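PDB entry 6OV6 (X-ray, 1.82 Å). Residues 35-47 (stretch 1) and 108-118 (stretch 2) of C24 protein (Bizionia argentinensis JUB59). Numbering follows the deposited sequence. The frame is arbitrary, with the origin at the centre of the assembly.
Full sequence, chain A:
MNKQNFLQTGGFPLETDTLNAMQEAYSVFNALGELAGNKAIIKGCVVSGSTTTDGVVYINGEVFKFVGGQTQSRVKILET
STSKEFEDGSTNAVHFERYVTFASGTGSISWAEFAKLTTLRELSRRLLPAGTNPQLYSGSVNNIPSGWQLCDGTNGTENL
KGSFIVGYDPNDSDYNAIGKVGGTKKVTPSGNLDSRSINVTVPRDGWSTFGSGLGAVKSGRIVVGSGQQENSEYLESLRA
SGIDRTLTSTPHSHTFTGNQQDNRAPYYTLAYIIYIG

Stretch 1 (35-47) LAGNKAIIKGCVV
Stretch 2, residues 108-118: SISWAEFAKLT

What forms the apolar centre of the contact? Ile41, in stretch 1, is buried against the aromatic residues of stretch 2. Its side chain (chi1 m, chi2 t) puts CD1 3.9 Å from CZ2 of Trp111 and CG1 4.1 Å from CB of Phe114. Trp111 (chi1 t, chi2 -127°) has a CA-to-CB bond that points away from stretch 1, yet its long ring returns to it, and CB of Cys45 (chi1 m) meets the ring edge, 4.0 Å from CZ2 of Trp111. Ala40 and Ala115 put their side chains on the other face of the sheet from Ile41 and Lys116. Leu117 (chi1 m, chi2 t) makes a second apolar patch, with its CD1 3.6 Å from CB of Ala36 and 4.1 Å from CB of Ala40; CD1 of Leu117 also lies 3.5 Å from O of Ile41.

How do the backbones run beside each other? They are parallel, with Lys39 level with Phe114 (CA to CA 4.8 Å), Ala40 with Ala115 (CA to CA 5.1 Å) and Ile41 with Lys116 (CA to CA 5.1 Å). Two hydrogen bonds grip Ala115 from both its polar backbone atoms: its N donates to O of Lys39 at 3.1 Å, and its O accepts from N of Ile41 at 2.9 Å, the latter nearly straight at 170°. Ala40 and Ile41 are extended (phi/psi -95/147 and -90/113), as are Ala115 (-114/140) and Lys116 (-83/148). Before this pairing, Trp111 to Glu113 form a 3-10 segment, in which N of Glu113 bonds to O of Ser110 at 3.2 Å and N of Phe114 to O of Trp111 at 3.0 Å. Stretch 1 turns a corner at Lys43, and Gly44 follows with a positive phi (66/-139).

How does one lysine serve both the apolar and the charged parts? Lys39 has left-handed backbone angles (62/43); its CA-to-CB bond points toward stretch 2, and the side chain has chi1 m and chi2 to chi4 all t. CB of Lys39 sits 3.9 Å from the centroid of the Phe114 ring (chi1 m, chi2 -107°), almost on the ring normal, a CH-pi contact over the face. Farther along, CE of Lys39 lies 3.8 Å from CG2 of Ile109 (chi1 m, chi2 m). The extended chain then delivers NZ of Lys39 to OE1 of Glu113 (chi1 m, chi2 t, chi3 16°) at 2.8 Å, a hydrogen-bonded salt bridge.

What closes the polar edge beyond the paired strands? Lys116 (chi1 t, chi2 92°, chi3 t, chi4 p) bends its chain so that NZ donates to O of Gly44 at 3.0 Å, while CG2 of Ile41 lies 3.8 Å from NZ of Lys116. One water continues the link where the strands part: it donates to O of Ile41 at 2.7 Å and accepts from N of Leu117 at 2.8 Å and from NZ of Lys116 at 3.1 Å.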

# COMPACT_ATOMS: atom_id res chain seq x y z
N LEU A 35 16.48 -33.43 12.73
CA LEU A 35 16.17 -32.51 11.61
C LEU A 35 14.65 -32.28 11.56
O LEU A 35 14.19 -31.20 11.18
CB LEU A 35 16.65 -33.09 10.25
CG LEU A 35 18.16 -33.31 10.08
CD1 LEU A 35 18.48 -33.67 8.63
CD2 LEU A 35 18.97 -32.11 10.56
N ALA A 36 13.88 -33.32 11.92
CA ALA A 36 12.42 -33.28 11.98
C ALA A 36 11.97 -32.66 13.30
O ALA A 36 11.04 -31.87 13.32
CB ALA A 36 11.86 -34.69 11.83
N GLY A 37 12.68 -33.00 14.38
CA GLY A 37 12.39 -32.54 15.73
C GLY A 37 11.74 -33.65 16.50
O GLY A 37 11.17 -34.58 15.90
N ASN A 38 11.79 -33.57 17.84
CA ASN A 38 11.22 -34.59 18.72
C ASN A 38 9.72 -34.83 18.47
O ASN A 38 8.98 -33.87 18.20
CB ASN A 38 11.49 -34.26 20.18
CG ASN A 38 11.29 -35.44 21.10
OD1 ASN A 38 11.50 -36.61 20.74
ND2 ASN A 38 10.83 -35.17 22.31
N LYS A 39 9.29 -36.11 18.54
CA LYS A 39 7.89 -36.54 18.33
C LYS A 39 7.37 -36.22 16.94
O LYS A 39 6.22 -35.84 16.76
CB LYS A 39 6.94 -36.04 19.46
CG LYS A 39 7.31 -36.62 20.82
CD LYS A 39 6.57 -35.91 21.96
CE LYS A 39 7.19 -36.25 23.29
NZ LYS A 39 6.59 -35.44 24.39
N ALA A 40 8.22 -36.48 15.95
CA ALA A 40 7.84 -36.27 14.58
C ALA A 40 7.33 -37.56 14.01
O ALA A 40 7.82 -38.65 14.35
CB ALA A 40 9.03 -35.81 13.78
N ILE A 41 6.37 -37.43 13.11
CA ILE A 41 5.91 -38.50 12.25
C ILE A 41 6.83 -38.34 11.03
O ILE A 41 6.78 -37.32 10.34
CB ILE A 41 4.41 -38.38 11.85
CG1 ILE A 41 3.50 -38.60 13.09
CG2 ILE A 41 4.12 -39.40 10.71
CD1 ILE A 41 2.02 -38.26 12.88
N ILE A 42 7.71 -39.32 10.82
CA ILE A 42 8.69 -39.28 9.74
C ILE A 42 8.02 -39.72 8.43
O ILE A 42 8.21 -39.08 7.39
CB ILE A 42 9.92 -40.19 10.08
CG1 ILE A 42 10.63 -39.79 11.41
CG2 ILE A 42 10.91 -40.30 8.88
CD1 ILE A 42 11.33 -38.41 11.47
N LYS A 43 7.26 -40.82 8.49
CA LYS A 43 6.59 -41.41 7.35
C LYS A 43 5.31 -42.12 7.80
O LYS A 43 5.26 -42.64 8.91
CB LYS A 43 7.57 -42.42 6.71
CG LYS A 43 7.16 -42.93 5.34
CD LYS A 43 8.16 -43.99 4.85
CE LYS A 43 7.66 -44.69 3.60
NZ LYS A 43 7.58 -43.76 2.43
N GLY A 44 4.30 -42.14 6.93
CA GLY A 44 3.03 -42.83 7.17
C GLY A 44 2.22 -42.25 8.30
O GLY A 44 2.17 -41.02 8.46
N CYS A 45 1.60 -43.13 9.12
CA CYS A 45 0.73 -42.73 10.24
C CYS A 45 -0.39 -41.80 9.77
O CYS A 45 -0.67 -40.78 10.40
CB CYS A 45 1.52 -42.14 11.41
SG CYS A 45 3.02 -43.06 11.81
N VAL A 46 -1.02 -42.19 8.64
CA VAL A 46 -2.10 -41.47 7.96
C VAL A 46 -3.47 -41.93 8.49
O VAL A 46 -3.72 -43.13 8.59
CB VAL A 46 -1.96 -41.58 6.41
CG1 VAL A 46 -3.08 -40.83 5.68
CG2 VAL A 46 -0.60 -41.07 5.94
N VAL A 47 -4.33 -40.95 8.85
CA VAL A 47 -5.67 -41.18 9.38
C VAL A 47 -6.64 -41.61 8.28
O VAL A 47 -6.71 -40.97 7.23
CB VAL A 47 -6.21 -40.00 10.26
CG1 VAL A 47 -6.13 -38.65 9.54
CG2 VAL A 47 -7.64 -40.25 10.77
N SER A 108 3.44 -44.01 28.35
CA SER A 108 2.70 -43.57 27.17
C SER A 108 2.77 -42.04 27.00
O SER A 108 2.95 -41.31 27.97
CB SER A 108 1.25 -44.08 27.17
OG SER A 108 0.48 -43.43 28.18
N ILE A 109 2.67 -41.59 25.76
CA ILE A 109 2.78 -40.20 25.34
C ILE A 109 1.52 -39.86 24.60
O ILE A 109 1.06 -40.66 23.77
CB ILE A 109 4.02 -40.02 24.38
CG1 ILE A 109 5.33 -40.68 24.89
CG2 ILE A 109 4.23 -38.58 23.91
CD1 ILE A 109 5.88 -40.25 26.24
N SER A 110 1.00 -38.63 24.80
CA SER A 110 -0.16 -38.14 24.06
C SER A 110 0.18 -38.14 22.57
O SER A 110 1.19 -37.54 22.18
CB SER A 110 -0.51 -36.73 24.51
OG SER A 110 -1.54 -36.18 23.69
N TRP A 111 -0.61 -38.83 21.75
CA TRP A 111 -0.43 -38.91 20.30
C TRP A 111 -0.56 -37.54 19.62
O TRP A 111 0.09 -37.31 18.61
CB TRP A 111 -1.39 -39.93 19.68
CG TRP A 111 -1.30 -40.13 18.19
CD1 TRP A 111 -2.34 -40.06 17.30
CD2 TRP A 111 -0.14 -40.52 17.43
NE1 TRP A 111 -1.90 -40.38 16.03
CE2 TRP A 111 -0.55 -40.65 16.08
CE3 TRP A 111 1.21 -40.75 17.75
CZ2 TRP A 111 0.34 -41.00 15.05
CZ3 TRP A 111 2.08 -41.15 16.74
CH2 TRP A 111 1.64 -41.27 15.41
N ALA A 112 -1.37 -36.62 20.19
CA ALA A 112 -1.57 -35.26 19.67
C ALA A 112 -0.26 -34.43 19.67
O ALA A 112 -0.16 -33.44 18.93
CB ALA A 112 -2.64 -34.54 20.47
N GLU A 113 0.73 -34.86 20.45
CA GLU A 113 2.06 -34.21 20.51
C GLU A 113 2.93 -34.58 19.29
O GLU A 113 3.97 -33.95 19.07
CB GLU A 113 2.77 -34.58 21.81
CG GLU A 113 2.17 -33.89 23.03
CD GLU A 113 2.76 -34.30 24.36
OE1 GLU A 113 3.87 -34.90 24.38
OE2 GLU A 113 2.14 -33.97 25.40
N PHE A 114 2.52 -35.60 18.51
CA PHE A 114 3.21 -36.02 17.31
C PHE A 114 2.73 -35.21 16.13
O PHE A 114 1.52 -35.02 15.95
CB PHE A 114 3.07 -37.53 17.05
CG PHE A 114 3.91 -38.36 17.99
CD1 PHE A 114 5.06 -39.00 17.53
CD2 PHE A 114 3.55 -38.53 19.32
CE1 PHE A 114 5.84 -39.77 18.39
CE2 PHE A 114 4.32 -39.31 20.18
CZ PHE A 114 5.45 -39.93 19.71
N ALA A 115 3.68 -34.67 15.37
CA ALA A 115 3.35 -33.80 14.24
C ALA A 115 3.74 -34.39 12.90
O ALA A 115 4.81 -34.98 12.75
CB ALA A 115 3.98 -32.43 14.42
N LYS A 116 2.87 -34.20 11.91
CA LYS A 116 3.15 -34.62 10.54
C LYS A 116 3.99 -33.46 9.95
O LYS A 116 3.82 -32.32 10.37
CB LYS A 116 1.83 -34.77 9.76
CG LYS A 116 1.92 -35.68 8.54
CD LYS A 116 1.56 -37.12 8.87
CE LYS A 116 1.58 -37.98 7.64
NZ LYS A 116 2.96 -38.41 7.27
N LEU A 117 4.91 -33.75 9.04
CA LEU A 117 5.76 -32.69 8.52
C LEU A 117 5.52 -32.32 7.08
O LEU A 117 5.05 -33.15 6.30
CB LEU A 117 7.24 -33.09 8.67
CG LEU A 117 7.65 -33.65 10.03
CD1 LEU A 117 8.86 -34.52 9.89
CD2 LEU A 117 7.81 -32.53 11.06
N THR A 118 5.90 -31.08 6.70
CA THR A 118 5.93 -30.66 5.32
C THR A 118 7.32 -31.12 4.84
O THR A 118 8.31 -30.93 5.57
CB THR A 118 5.77 -29.14 5.18
OG1 THR A 118 4.47 -28.78 5.65
CG2 THR A 118 5.96 -28.67 3.76
O HOH W 1 5.11 -36.48 8.41